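Local coordinates for serine--tRNA ligase, cytoplasmic (Candida albicans, PDB 3QO8), which attaches serine to tRNA(Ser) in two steps, first activating it with ATP to Ser-AMP and then transferring it to the acceptor end of the tRNA, at residues A[51-56]-A[85-90]; A[61-66]-A[75-80]; A[139-144]-A[358-363]; A[143-148]-A[417-422]. All blocks are in the same frame, centred on the assembly; numbering follows the deposited sequence.

Contacts 1 and 2 clasp the same pair of antiparallel helices, 30-65 and 74-107, in the N-terminal tRNA-binding extension; contact 2 lies nearer the turn that joins them, nested in the chain loop closed by contact 1, with centres about 15 Å apart. Contact 1, partly buried, mixes histidine-carboxylate and lysine-amide bonds with apolar packing, whereas contact 2 is a surface contact with an ion pair at the helix ends. Contacts 3 and 4, across the chain's centre, share A143 and A144 and join one loop to the catalytic core. Partly buried contact 3 relies on proline packing and a CA-H...O contact; buried contact 4 has hydrogen bonds between backbone and side chains, one between backbones, and a bound seryl-adenylate analogue.

Contact 1: A[51-56]-A[85-90]; sequences EHNKKL and NEKKEI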
loop_
_atom_site.group_PDB
_atom_site.type_symbol
_atom_site.label_atom_id
_atom_site.label_comp_id
_atom_site.label_asym_id
_atom_site.label_seq_id
_atom_site.Cartn_x
_atom_site.Cartn_y
_atom_site.Cartn_z
ATOM N N GLU A 51 -47.828 -2.554 -23.766
ATOM C CA GLU A 51 -48.885 -2.784 -24.739
ATOM C C GLU A 51 -48.632 -4.041 -25.560
ATOM O O GLU A 51 -49.562 -4.804 -25.856
ATOM C CB GLU A 51 -49.024 -1.580 -25.670
ATOM C CG GLU A 51 -49.296 -0.281 -24.945
ATOM C CD GLU A 51 -49.483 0.884 -25.901
ATOM O OE1 GLU A 51 -49.300 2.046 -25.471
ATOM O OE2 GLU A 51 -49.816 0.635 -27.079
ATOM N N HIS A 52 -47.377 -4.249 -25.946
ATOM C CA HIS A 52 -47.027 -5.435 -26.728
ATOM C C HIS A 52 -47.267 -6.697 -25.908
ATOM O O HIS A 52 -47.730 -7.703 -26.437
ATOM C CB HIS A 52 -45.580 -5.360 -27.235
ATOM C CG HIS A 52 -45.431 -4.603 -28.523
ATOM N ND1 HIS A 52 -45.645 -3.244 -28.619
ATOM C CD2 HIS A 52 -45.101 -5.021 -29.770
ATOM C CE1 HIS A 52 -45.448 -2.857 -29.869
ATOM N NE2 HIS A 52 -45.114 -3.916 -30.585
ATOM N N ASN A 53 -46.956 -6.642 -24.616
ATOM C CA ASN A 53 -47.262 -7.763 -23.734
ATOM C C ASN A 53 -48.759 -8.029 -23.681
ATOM O O ASN A 53 -49.195 -9.176 -23.772
ATOM C CB ASN A 53 -46.710 -7.534 -22.328
ATOM C CG ASN A 53 -45.216 -7.760 -22.250
ATOM O OD1 ASN A 53 -44.624 -8.380 -23.132
ATOM N ND2 ASN A 53 -44.599 -7.262 -21.190
ATOM N N LYS A 54 -49.545 -6.965 -23.545
ATOM C CA LYS A 54 -50.995 -7.107 -23.536
ATOM C C LYS A 54 -51.505 -7.726 -24.846
ATOM O O LYS A 54 -52.293 -8.674 -24.822
ATOM C CB LYS A 54 -51.678 -5.767 -23.237
ATOM C CG LYS A 54 -51.407 -5.238 -21.828
ATOM C CD LYS A 54 -52.300 -4.049 -21.480
ATOM C CE LYS A 54 -51.825 -2.751 -22.133
ATOM N NZ LYS A 54 -50.831 -1.995 -21.304
ATOM N N LYS A 55 -51.045 -7.204 -25.983
ATOM C CA LYS A 55 -51.433 -7.757 -27.283
ATOM C C LYS A 55 -50.982 -9.212 -27.432
ATOM O O LYS A 55 -51.753 -10.065 -27.876
ATOM C CB LYS A 55 -50.878 -6.922 -28.442
ATOM C CG LYS A 55 -51.566 -5.577 -28.648
ATOM C CD LYS A 55 -51.091 -4.917 -29.943
ATOM C CE LYS A 55 -51.743 -3.557 -30.176
ATOM N NZ LYS A 55 -51.284 -2.541 -29.182
ATOM N N LEU A 56 -49.733 -9.490 -27.072
ATOM C CA LEU A 56 -49.211 -10.855 -27.155
ATOM C C LEU A 56 -50.031 -11.835 -26.321
ATOM O O LEU A 56 -50.389 -12.911 -26.797
ATOM C CB LEU A 56 -47.744 -10.910 -26.741
ATOM C CG LEU A 56 -46.735 -10.383 -27.761
ATOM C CD1 LEU A 56 -45.376 -10.167 -27.106
ATOM C CD2 LEU A 56 -46.620 -11.332 -28.937
ATOM N N ASN A 85 -41.414 -9.829 -32.882
ATOM C CA ASN A 85 -40.281 -9.138 -33.493
ATOM C C ASN A 85 -40.205 -7.668 -33.088
ATOM O O ASN A 85 -39.118 -7.136 -32.848
ATOM C CB ASN A 85 -40.304 -9.291 -35.011
ATOM C CG ASN A 85 -39.944 -10.697 -35.448
ATOM O OD1 ASN A 85 -39.155 -11.373 -34.789
ATOM N ND2 ASN A 85 -40.531 -11.152 -36.554
ATOM N N GLU A 86 -41.361 -7.018 -32.997
ATOM C CA GLU A 86 -41.417 -5.627 -32.537
ATOM C C GLU A 86 -40.977 -5.524 -31.082
ATOM O O GLU A 86 -40.224 -4.624 -30.711
ATOM C CB GLU A 86 -42.826 -5.063 -32.696
ATOM C CG GLU A 86 -43.230 -4.837 -34.138
ATOM C CD GLU A 86 -44.696 -4.501 -34.281
ATOM O OE1 GLU A 86 -45.377 -4.385 -33.241
ATOM O OE2 GLU A 86 -45.167 -4.358 -35.429
ATOM N N LYS A 87 -41.452 -6.453 -30.259
ATOM C CA LYS A 87 -41.091 -6.484 -28.847
ATOM C C LYS A 87 -39.586 -6.631 -28.668
ATOM O O LYS A 87 -38.990 -5.946 -27.833
ATOM C CB LYS A 87 -41.825 -7.611 -28.121
ATOM C CG LYS A 87 -41.452 -7.758 -26.651
ATOM C CD LYS A 87 -42.139 -8.976 -26.044
ATOM C CE LYS A 87 -41.715 -9.192 -24.602
ATOM N NZ LYS A 87 -42.549 -10.240 -23.951
ATOM N N LYS A 88 -38.974 -7.523 -29.443
ATOM C CA LYS A 88 -37.523 -7.668 -29.401
ATOM C C LYS A 88 -36.830 -6.323 -29.591
ATOM O O LYS A 88 -35.914 -5.969 -28.845
ATOM C CB LYS A 88 -37.037 -8.653 -30.462
ATOM C CG LYS A 88 -37.389 -10.093 -30.155
ATOM C CD LYS A 88 -36.810 -11.042 -31.190
ATOM C CE LYS A 88 -37.357 -12.447 -30.983
ATOM N NZ LYS A 88 -36.797 -13.412 -31.983
ATOM N N GLU A 89 -37.267 -5.576 -30.594
ATOM C CA GLU A 89 -36.669 -4.285 -30.884
ATOM C C GLU A 89 -36.873 -3.306 -29.728
ATOM O O GLU A 89 -35.935 -2.638 -29.294
ATOM C CB GLU A 89 -37.238 -3.717 -32.182
ATOM C CG GLU A 89 -36.466 -2.524 -32.706
ATOM C CD GLU A 89 -34.980 -2.807 -32.797
ATOM O OE1 GLU A 89 -34.612 -3.978 -33.042
ATOM O OE2 GLU A 89 -34.181 -1.865 -32.610
ATOM N N ILE A 90 -38.105 -3.223 -29.238
ATOM C CA ILE A 90 -38.434 -2.345 -28.119
ATOM C C ILE A 90 -37.585 -2.683 -26.896
ATOM O O ILE A 90 -37.071 -1.792 -26.226
ATOM C CB ILE A 90 -39.929 -2.439 -27.758
ATOM C CG1 ILE A 90 -40.785 -1.927 -28.916
ATOM C CG2 ILE A 90 -40.237 -1.658 -26.493
ATOM C CD1 ILE A 90 -42.261 -2.214 -28.756
#
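H52 NE2 donates to E86 OE1 over 2.7 Å, meeting the anti lone pair of that oxygen, with the acceptor tilted 19° out of the imidazole plane. Ring and carboxylate planes stand 68° apart. H52 ND1 is bonded to the backbone O of D48, one turn back, so both ring nitrogens are engaged; E86 OE2 has its own salt bridge to K82. Over one face of the imidazole lies I90 CD1, 3.6 Å from the centroid in a CH-pi contact and shifted toward the rim near CE1 and ND1. K87 has CG anti to its backbone N and an extended chain; its NZ gives a 2.9 Å hydrogen bond to N53 OD1, while its CD rests 3.6 Å from L56 CD1. The axes of segments 51-56 and 85-90 are 10.3 Å apart and antiparallel, at 158°. In this two-helix arm the two bonds fix the rotation of the H52 ring and, with NE2 facing a carboxylate and ND1 a carbonyl oxygen, it is probably doubly protonated and positively charged.

Contact 2: A[61-66]-A[75-80]; sequences KEIGKR and DLIAEK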
loop_
_atom_site.group_PDB
_atom_site.type_symbol
_atom_site.label_atom_id
_atom_site.label_comp_id
_atom_site.label_asym_id
_atom_site.label_seq_id
_atom_site.Cartn_x
_atom_site.Cartn_y
_atom_site.Cartn_z
ATOM N N LYS A 61 -53.592 -16.280 -26.381
ATOM C CA LYS A 61 -54.789 -16.789 -25.720
ATOM C C LYS A 61 -55.901 -17.054 -26.739
ATOM O O LYS A 61 -56.818 -17.835 -26.484
ATOM C CB LYS A 61 -55.268 -15.805 -24.648
ATOM C CG LYS A 61 -56.479 -16.277 -23.860
ATOM C CD LYS A 61 -56.992 -15.186 -22.933
ATOM C CE LYS A 61 -55.926 -14.747 -21.940
ATOM N NZ LYS A 61 -56.413 -13.654 -21.050
ATOM N N GLU A 62 -55.817 -16.394 -27.892
ATOM C CA GLU A 62 -56.737 -16.655 -28.995
ATOM C C GLU A 62 -56.287 -17.896 -29.750
ATOM O O GLU A 62 -57.104 -18.721 -30.158
ATOM C CB GLU A 62 -56.783 -15.469 -29.957
ATOM C CG GLU A 62 -58.140 -14.791 -30.064
ATOM C CD GLU A 62 -58.357 -13.742 -28.989
ATOM O OE1 GLU A 62 -57.775 -13.881 -27.891
ATOM O OE2 GLU A 62 -59.104 -12.772 -29.246
ATOM N N ILE A 63 -54.976 -18.015 -29.939
ATOM C CA ILE A 63 -54.388 -19.163 -30.614
ATOM C C ILE A 63 -54.784 -20.458 -29.908
ATOM O O ILE A 63 -55.000 -21.489 -30.549
ATOM C CB ILE A 63 -52.849 -19.055 -30.663
ATOM C CG1 ILE A 63 -52.424 -17.844 -31.495
ATOM C CG2 ILE A 63 -52.234 -20.329 -31.229
ATOM C CD1 ILE A 63 -50.922 -17.689 -31.624
ATOM N N GLY A 64 -54.883 -20.396 -28.584
ATOM C CA GLY A 64 -55.295 -21.540 -27.796
ATOM C C GLY A 64 -56.701 -21.991 -28.140
ATOM O O GLY A 64 -56.986 -23.187 -28.182
ATOM N N LYS A 65 -57.582 -21.030 -28.394
ATOM C CA LYS A 65 -58.979 -21.329 -28.685
ATOM C C LYS A 65 -59.180 -21.861 -30.102
ATOM O O LYS A 65 -59.897 -22.840 -30.307
ATOM C CB LYS A 65 -59.847 -20.094 -28.445
ATOM C CG LYS A 65 -59.790 -19.593 -27.013
ATOM C CD LYS A 65 -60.355 -18.187 -26.885
ATOM C CE LYS A 65 -60.060 -17.601 -25.511
ATOM N NZ LYS A 65 -60.487 -16.178 -25.407
ATOM N N ARG A 66 -58.544 -21.222 -31.078
ATOM C CA ARG A 66 -58.664 -21.654 -32.468
ATOM C C ARG A 66 -57.892 -22.947 -32.724
ATOM O O ARG A 66 -57.841 -23.452 -33.849
ATOM C CB ARG A 66 -58.226 -20.538 -33.418
ATOM C CG ARG A 66 -59.232 -19.400 -33.479
ATOM C CD ARG A 66 -58.697 -18.192 -34.216
ATOM N NE ARG A 66 -58.282 -18.516 -35.575
ATOM C CZ ARG A 66 -57.915 -17.609 -36.474
ATOM N NH1 ARG A 66 -57.921 -16.319 -36.160
ATOM N NH2 ARG A 66 -57.552 -17.993 -37.690
ATOM N N ASP A 75 -52.970 -16.864 -39.358
ATOM C CA ASP A 75 -53.022 -15.410 -39.280
ATOM C C ASP A 75 -52.699 -14.927 -37.865
ATOM O O ASP A 75 -52.014 -13.920 -37.689
ATOM C CB ASP A 75 -54.382 -14.879 -39.739
ATOM C CG ASP A 75 -55.514 -15.339 -38.849
ATOM O OD1 ASP A 75 -55.469 -16.494 -38.377
ATOM O OD2 ASP A 75 -56.447 -14.543 -38.617
ATOM N N LEU A 76 -53.189 -15.645 -36.860
ATOM C CA LEU A 76 -52.867 -15.318 -35.478
ATOM C C LEU A 76 -51.386 -15.556 -35.231
ATOM O O LEU A 76 -50.747 -14.830 -34.465
ATOM C CB LEU A 76 -53.694 -16.157 -34.503
ATOM C CG LEU A 76 -55.167 -15.799 -34.306
ATOM C CD1 LEU A 76 -55.757 -16.634 -33.187
ATOM C CD2 LEU A 76 -55.317 -14.326 -33.995
ATOM N N ILE A 77 -50.846 -16.584 -35.879
ATOM C CA ILE A 77 -49.431 -16.911 -35.761
ATOM C C ILE A 77 -48.593 -15.835 -36.423
ATOM O O ILE A 77 -47.577 -15.401 -35.881
ATOM C CB ILE A 77 -49.115 -18.272 -36.409
ATOM C CG1 ILE A 77 -49.742 -19.400 -35.594
ATOM C CG2 ILE A 77 -47.609 -18.486 -36.521
ATOM C CD1 ILE A 77 -49.643 -20.757 -36.269
ATOM N N ALA A 78 -49.036 -15.403 -37.599
ATOM C CA ALA A 78 -48.344 -14.361 -38.339
ATOM C C ALA A 78 -48.272 -13.068 -37.532
ATOM O O ALA A 78 -47.301 -12.322 -37.640
ATOM C CB ALA A 78 -49.027 -14.119 -39.671
ATOM N N GLU A 79 -49.300 -12.806 -36.729
ATOM C CA GLU A 79 -49.341 -11.598 -35.908
ATOM C C GLU A 79 -48.491 -11.760 -34.656
ATOM O O GLU A 79 -47.836 -10.821 -34.211
ATOM C CB GLU A 79 -50.774 -11.250 -35.514
ATOM C CG GLU A 79 -50.866 -10.047 -34.589
ATOM C CD GLU A 79 -52.288 -9.563 -34.399
ATOM O OE1 GLU A 79 -52.468 -8.377 -34.037
ATOM O OE2 GLU A 79 -53.223 -10.368 -34.610
ATOM N N LYS A 80 -48.515 -12.954 -34.078
ATOM C CA LYS A 80 -47.683 -13.230 -32.920
ATOM C C LYS A 80 -46.227 -12.966 -33.283
ATOM O O LYS A 80 -45.509 -12.274 -32.554
ATOM C CB LYS A 80 -47.862 -14.678 -32.461
ATOM C CG LYS A 80 -47.071 -15.035 -31.215
ATOM C CD LYS A 80 -47.127 -16.529 -30.941
ATOM C CE LYS A 80 -46.497 -17.328 -32.078
ATOM N NZ LYS A 80 -45.009 -17.314 -32.018
#
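Segments 61-65 and 75-80 of the two long helices run antiparallel at 159° with their axes 10.0 Å apart, I63 CA and L76 CA being the nearest pair at 6.4 Å. Their side chains slide past each other in opposite directions, I63 CG1 lying 3.7 Å from L76 CB. Beyond it, I63 CD1 reaches K80 CD at 4.0 Å, the two chains crossing at about a right angle. L76 CD1 lies 3.6 Å from E62 CB and touches R66 CD, while L76 CG faces R66 NH1, leucine and arginine meeting tip to tip. R66 bends at chi3 (57°), turning NE out of the line of the chain; the guanidinium beyond it meets D75. NH2 lies 2.7 Å from D75 OD1 in a salt bridge, but its N-H points poorly at the oxygen and the hydrogen bond is weak; NH1 to OD2 is long and weak, with guanidinium and carboxylate planes 47° apart. This is the far end of the antiparallel helical hairpin of type-1 seryl-tRNA synthetases, involved in tRNA binding.

Contact 3: A[139-144]-A[358-363]; sequences PEQIAA and FPFQQE
Q141, centre of an inverse gamma turn, lies across the loop 358-363, whose Q362 and E363 form a G1 beta bulge opposite F358 between antiparallel strands of the catalytic core. Q141 CB lies 3.7 Å from P359 O and also touches Q362 CD. CG, anti to the backbone N (chi1 -157°), comes 3.2 Å from P359 O. The extended chain puts the amide beside that of Q362, the planes only 13° apart; OE1 and Q362 NE2 are 3.4 Å apart at an angle too poor for a hydrogen bond. NE2 passes 4.1 Å from F360 CD1, with amide and ring planes 80° apart, and is itself hydrogen-bonded to A150 O. The backbone joins in, since Q141 CA makes a CA-H...O contact with P359 O. P359 turns its CB toward the loop 139-144, and P359 CG also approaches A143 CA. E140 O and I142 O have hydrogen bonds of their own, to W357 NE1 and Y136 OH, yet both carbonyl oxygens converge on P359 CB, each at 3.3 Å.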
loop_
_atom_site.group_PDB
_atom_site.type_symbol
_atom_site.label_atom_id
_atom_site.label_comp_id
_atom_site.label_asym_id
_atom_site.label_seq_id
_atom_site.Cartn_x
_atom_site.Cartn_y
_atom_site.Cartn_z
ATOM N N PRO A 139 -0.601 34.896 13.244
ATOM C CA PRO A 139 0.102 34.070 12.258
ATOM C C PRO A 139 1.225 34.876 11.610
ATOM O O PRO A 139 0.950 35.888 10.983
ATOM C CB PRO A 139 -0.985 33.763 11.223
ATOM C CG PRO A 139 -2.293 34.085 11.900
ATOM C CD PRO A 139 -1.984 35.193 12.838
ATOM N N GLU A 140 2.470 34.451 11.793
ATOM C CA GLU A 140 3.609 35.104 11.151
ATOM C C GLU A 140 4.759 34.119 11.035
ATOM O O GLU A 140 4.550 32.916 11.197
ATOM C CB GLU A 140 4.034 36.362 11.921
ATOM C CG GLU A 140 4.300 36.143 13.400
ATOM C CD GLU A 140 4.697 37.438 14.123
ATOM O OE1 GLU A 140 4.370 37.585 15.323
ATOM O OE2 GLU A 140 5.343 38.304 13.491
ATOM N N GLN A 141 5.969 34.601 10.760
ATOM C CA GLN A 141 7.079 33.675 10.530
ATOM C C GLN A 141 7.725 33.210 11.832
ATOM O O GLN A 141 8.938 33.320 12.020
ATOM C CB GLN A 141 8.138 34.280 9.592
ATOM C CG GLN A 141 8.959 33.176 8.900
ATOM C CD GLN A 141 10.095 33.703 8.038
ATOM O OE1 GLN A 141 10.152 34.890 7.715
ATOM N NE2 GLN A 141 11.009 32.810 7.660
ATOM N N ILE A 142 6.895 32.706 12.735
ATOM C CA ILE A 142 7.315 32.300 14.064
ATOM C C ILE A 142 6.672 30.943 14.352
ATOM O O ILE A 142 5.461 30.775 14.175
ATOM C CB ILE A 142 6.813 33.298 15.141
ATOM C CG1 ILE A 142 7.400 34.703 14.930
ATOM C CG2 ILE A 142 7.082 32.759 16.552
ATOM C CD1 ILE A 142 8.868 34.811 15.232
ATOM N N ALA A 143 7.474 29.975 14.786
ATOM C CA ALA A 143 6.948 28.659 15.138
ATOM C C ALA A 143 5.962 28.812 16.291
ATOM O O ALA A 143 6.323 29.295 17.361
ATOM C CB ALA A 143 8.087 27.724 15.520
ATOM N N ALA A 144 4.716 28.394 16.085
ATOM C CA ALA A 144 3.670 28.682 17.062
ATOM C C ALA A 144 3.933 28.103 18.456
ATOM O O ALA A 144 3.656 28.746 19.469
ATOM C CB ALA A 144 2.303 28.232 16.537
ATOM N N PHE A 358 1.387 27.405 8.237
ATOM C CA PHE A 358 2.766 26.984 8.062
ATOM C C PHE A 358 3.640 28.246 8.164
ATOM O O PHE A 358 3.700 29.041 7.223
ATOM C CB PHE A 358 2.943 26.308 6.690
ATOM C CG PHE A 358 2.507 24.849 6.646
ATOM C CD1 PHE A 358 1.176 24.488 6.845
ATOM C CD2 PHE A 358 3.430 23.848 6.383
ATOM C CE1 PHE A 358 0.775 23.142 6.797
ATOM C CE2 PHE A 358 3.050 22.511 6.337
ATOM C CZ PHE A 358 1.713 22.150 6.551
ATOM N N PRO A 359 4.315 28.442 9.309
ATOM C CA PRO A 359 4.950 29.753 9.521
ATOM C C PRO A 359 6.159 30.023 8.630
ATOM O O PRO A 359 6.449 31.189 8.399
ATOM C CB PRO A 359 5.349 29.728 10.997
ATOM C CG PRO A 359 5.496 28.251 11.322
ATOM C CD PRO A 359 4.441 27.561 10.487
ATOM N N PHE A 360 6.852 28.995 8.137
ATOM C CA PHE A 360 7.964 29.273 7.245
ATOM C C PHE A 360 7.408 29.745 5.911
ATOM O O PHE A 360 7.873 30.719 5.347
ATOM C CB PHE A 360 8.869 28.058 7.003
ATOM C CG PHE A 360 9.927 28.320 5.962
ATOM C CD1 PHE A 360 11.113 28.943 6.308
ATOM C CD2 PHE A 360 9.707 28.004 4.630
ATOM C CE1 PHE A 360 12.084 29.223 5.340
ATOM C CE2 PHE A 360 10.667 28.277 3.658
ATOM C CZ PHE A 360 11.863 28.893 4.020
ATOM N N GLN A 361 6.417 29.019 5.415
ATOM C CA GLN A 361 5.752 29.337 4.160
ATOM C C GLN A 361 5.021 30.658 4.322
ATOM O O GLN A 361 4.772 31.372 3.359
ATOM C CB GLN A 361 4.737 28.230 3.843
ATOM C CG GLN A 361 5.266 26.795 4.093
ATOM C CD GLN A 361 6.190 26.320 2.980
ATOM O OE1 GLN A 361 5.952 26.606 1.805
ATOM N NE2 GLN A 361 7.261 25.612 3.347
ATOM N N GLN A 362 4.679 30.964 5.568
ATOM C CA GLN A 362 3.807 32.075 5.906
ATOM C C GLN A 362 2.482 31.991 5.135
ATOM O O GLN A 362 2.020 32.972 4.575
ATOM C CB GLN A 362 4.512 33.421 5.666
ATOM C CG GLN A 362 5.815 33.593 6.461
ATOM C CD GLN A 362 6.607 34.820 6.029
ATOM O OE1 GLN A 362 6.213 35.957 6.307
ATOM N NE2 GLN A 362 7.727 34.595 5.342
ATOM N N GLU A 363 1.876 30.806 5.120
ATOM C CA GLU A 363 0.602 30.596 4.442
ATOM C C GLU A 363 -0.192 29.549 5.194
ATOM O O GLU A 363 0.381 28.648 5.801
ATOM C CB GLU A 363 0.829 30.047 3.040
ATOM C CG GLU A 363 1.602 30.947 2.114
ATOM C CD GLU A 363 1.876 30.277 0.784
ATOM O OE1 GLU A 363 1.228 29.247 0.499
ATOM O OE2 GLU A 363 2.741 30.777 0.028
#

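Contact 4: A[143-148]-A[417-422]; sequences AAATGA and ENYQKE. With SSA (5'-O-(N-(L-seryl)-sulfamoyl)adenosine), chain D.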
loop_
_atom_site.group_PDB
_atom_site.type_symbol
_atom_site.label_atom_id
_atom_site.label_comp_id
_atom_site.label_asym_id
_atom_site.label_seq_id
_atom_site.Cartn_x
_atom_site.Cartn_y
_atom_site.Cartn_z
ATOM N N ALA A 143 7.474 29.975 14.786
ATOM C CA ALA A 143 6.948 28.659 15.138
ATOM C C ALA A 143 5.962 28.812 16.291
ATOM O O ALA A 143 6.323 29.295 17.361
ATOM C CB ALA A 143 8.087 27.724 15.520
ATOM N N ALA A 144 4.716 28.394 16.085
ATOM C CA ALA A 144 3.670 28.682 17.062
ATOM C C ALA A 144 3.933 28.103 18.456
ATOM O O ALA A 144 3.656 28.746 19.469
ATOM C CB ALA A 144 2.303 28.232 16.537
ATOM N N ALA A 145 4.484 26.896 18.511
ATOM C CA ALA A 145 4.606 26.193 19.773
ATOM C C ALA A 145 5.817 26.633 20.585
ATOM O O ALA A 145 5.802 26.571 21.807
ATOM C CB ALA A 145 4.639 24.670 19.533
ATOM N N THR A 146 6.870 27.063 19.909
ATOM C CA THR A 146 8.123 27.365 20.592
ATOM C C THR A 146 8.432 28.857 20.660
ATOM O O THR A 146 9.263 29.293 21.466
ATOM C CB THR A 146 9.305 26.687 19.895
ATOM O OG1 THR A 146 9.436 27.224 18.576
ATOM C CG2 THR A 146 9.086 25.181 19.819
ATOM N N GLY A 147 7.791 29.632 19.790
ATOM C CA GLY A 147 8.082 31.052 19.677
ATOM C C GLY A 147 9.361 31.357 18.908
ATOM O O GLY A 147 9.705 32.516 18.707
ATOM N N ALA A 148 10.070 30.321 18.473
ATOM C CA ALA A 148 11.320 30.499 17.739
ATOM C C ALA A 148 11.065 31.042 16.327
ATOM O O ALA A 148 9.987 30.857 15.772
ATOM C CB ALA A 148 12.077 29.168 17.671
ATOM N N GLU A 417 7.264 22.746 11.118
ATOM C CA GLU A 417 7.495 24.190 11.015
ATOM C C GLU A 417 7.124 24.895 12.314
ATOM O O GLU A 417 7.771 25.864 12.701
ATOM C CB GLU A 417 6.790 24.815 9.802
ATOM C CG GLU A 417 7.304 24.266 8.472
ATOM C CD GLU A 417 6.926 25.118 7.272
ATOM O OE1 GLU A 417 6.254 26.159 7.445
ATOM O OE2 GLU A 417 7.321 24.744 6.149
ATOM N N ASN A 418 6.114 24.382 13.011
ATOM C CA ASN A 418 5.637 25.044 14.231
ATOM C C ASN A 418 6.329 24.626 15.538
ATOM O O ASN A 418 6.143 25.262 16.569
ATOM C CB ASN A 418 4.117 24.886 14.365
ATOM C CG ASN A 418 3.357 25.833 13.450
ATOM O OD1 ASN A 418 3.410 27.048 13.635
ATOM N ND2 ASN A 418 2.640 25.280 12.460
ATOM N N TYR A 419 7.115 23.557 15.496
ATOM C CA TYR A 419 7.743 23.042 16.711
ATOM C C TYR A 419 9.256 23.119 16.627
ATOM O O TYR A 419 9.952 22.636 17.509
ATOM C CB TYR A 419 7.271 21.613 17.035
ATOM C CG TYR A 419 5.960 21.580 17.795
ATOM C CD1 TYR A 419 4.745 21.738 17.133
ATOM C CD2 TYR A 419 5.937 21.403 19.173
ATOM C CE1 TYR A 419 3.535 21.720 17.827
ATOM C CE2 TYR A 419 4.727 21.384 19.882
ATOM C CZ TYR A 419 3.532 21.546 19.195
ATOM O OH TYR A 419 2.329 21.532 19.878
ATOM N N GLN A 420 9.755 23.751 15.570
ATOM C CA GLN A 420 11.187 23.916 15.399
ATOM C C GLN A 420 11.715 24.956 16.373
ATOM O O GLN A 420 10.992 25.856 16.798
ATOM C CB GLN A 420 11.529 24.345 13.961
ATOM C CG GLN A 420 11.181 25.793 13.619
ATOM C CD GLN A 420 11.493 26.130 12.166
ATOM O OE1 GLN A 420 12.659 26.251 11.787
ATOM N NE2 GLN A 420 10.455 26.254 11.343
ATOM N N LYS A 421 12.976 24.810 16.741
ATOM C CA LYS A 421 13.695 25.880 17.416
ATOM C C LYS A 421 15.151 25.762 16.977
ATOM O O LYS A 421 15.459 24.976 16.083
ATOM C CB LYS A 421 13.512 25.802 18.934
ATOM C CG LYS A 421 14.138 24.595 19.573
ATOM C CD LYS A 421 13.479 24.295 20.908
ATOM C CE LYS A 421 13.486 25.489 21.828
ATOM N NZ LYS A 421 12.738 25.189 23.081
ATOM N N GLU A 422 16.049 26.535 17.576
ATOM C CA GLU A 422 17.388 26.682 17.007
ATOM C C GLU A 422 18.154 25.363 16.877
ATOM O O GLU A 422 18.806 25.117 15.864
ATOM C CB GLU A 422 18.215 27.694 17.813
ATOM C CG GLU A 422 19.637 27.879 17.284
ATOM C CD GLU A 422 20.450 28.867 18.110
ATOM O OE1 GLU A 422 20.161 30.085 18.041
ATOM O OE2 GLU A 422 21.372 28.424 18.829
HETATM N N10 SSA D . -4.092 25.285 27.152
HETATM C CA SSA D . -2.806 24.646 27.359
HETATM C CB SSA D . -3.029 23.153 27.582
HETATM O OG SSA D . -1.772 22.479 27.712
HETATM C C9 SSA D . -1.933 24.866 26.154
HETATM O O9 SSA D . -0.785 24.453 26.134
HETATM N N8 SSA D . -2.483 25.519 25.130
HETATM S S1 SSA D . -1.718 25.663 23.725
HETATM O O1S SSA D . -2.650 26.123 22.734
HETATM O O2S SSA D . -0.629 26.594 23.859
HETATM O "O5'" SSA D . -1.149 24.289 23.325
HETATM C "C5'" SSA D . -1.957 23.299 22.693
HETATM C "C4'" SSA D . -1.242 21.957 22.817
HETATM O "O4'" SSA D . -0.114 21.892 21.940
HETATM C "C3'" SSA D . -0.695 21.743 24.219
HETATM O "O3'" SSA D . -1.588 20.943 25.000
HETATM C "C2'" SSA D . 0.617 21.019 24.016
HETATM O "O2'" SSA D . 0.419 19.612 24.117
HETATM C "C1'" SSA D . 1.035 21.351 22.597
HETATM N N9 SSA D . 2.123 22.353 22.688
HETATM C C8 SSA D . 2.034 23.674 22.453
HETATM N N7 SSA D . 3.252 24.230 22.664
HETATM C C5 SSA D . 4.100 23.245 23.036
HETATM C C6 SSA D . 5.447 23.207 23.373
HETATM N N6 SSA D . 6.204 24.335 23.371
HETATM N N1 SSA D . 6.000 22.020 23.710
HETATM C C2 SSA D . 5.275 20.892 23.715
HETATM N N3 SSA D . 3.976 20.901 23.392
HETATM C C4 SSA D . 3.373 22.065 23.055
#
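A144 N hydrogen-bonds to N418 OD1 in the carbonyl plane, on a lone pair, and A145 N donates to N418 O at 3.0 Å, so N418 receives two successive backbone amides through its side chain and its main chain; its ND2 goes to W357 O and C414 O. T146 OG1 donates to Q420 O at 2.7 Å and accepts from A148 N, closing an ST turn; chi1 of 64° puts the hydroxyl between backbone N and carbonyl carbon, where both partners are met. Apolar contacts run alongside. A145 CB sits over the centre of the Y419 ring, 3.3 Å from the centroid and 12° off its normal, a CH-pi contact, while A148 CB packs on K421 CB at 3.9 Å. A143 CB lies against the carbonyl oxygens of E417 and N418. The ligand here is a second bound seryl-sulfamoyl adenosine, apart from the one at the probable serine and ATP site, and its pocket holds A145 and Y419. Its adenine borders the edge of the Y419 ring, whose OH is hydrogen-bonded to L330 O. The bond at A145 N thus holds the loop to N418, while A145 O, in the next peptide, accepts from adenine N6 at 2.8 Å.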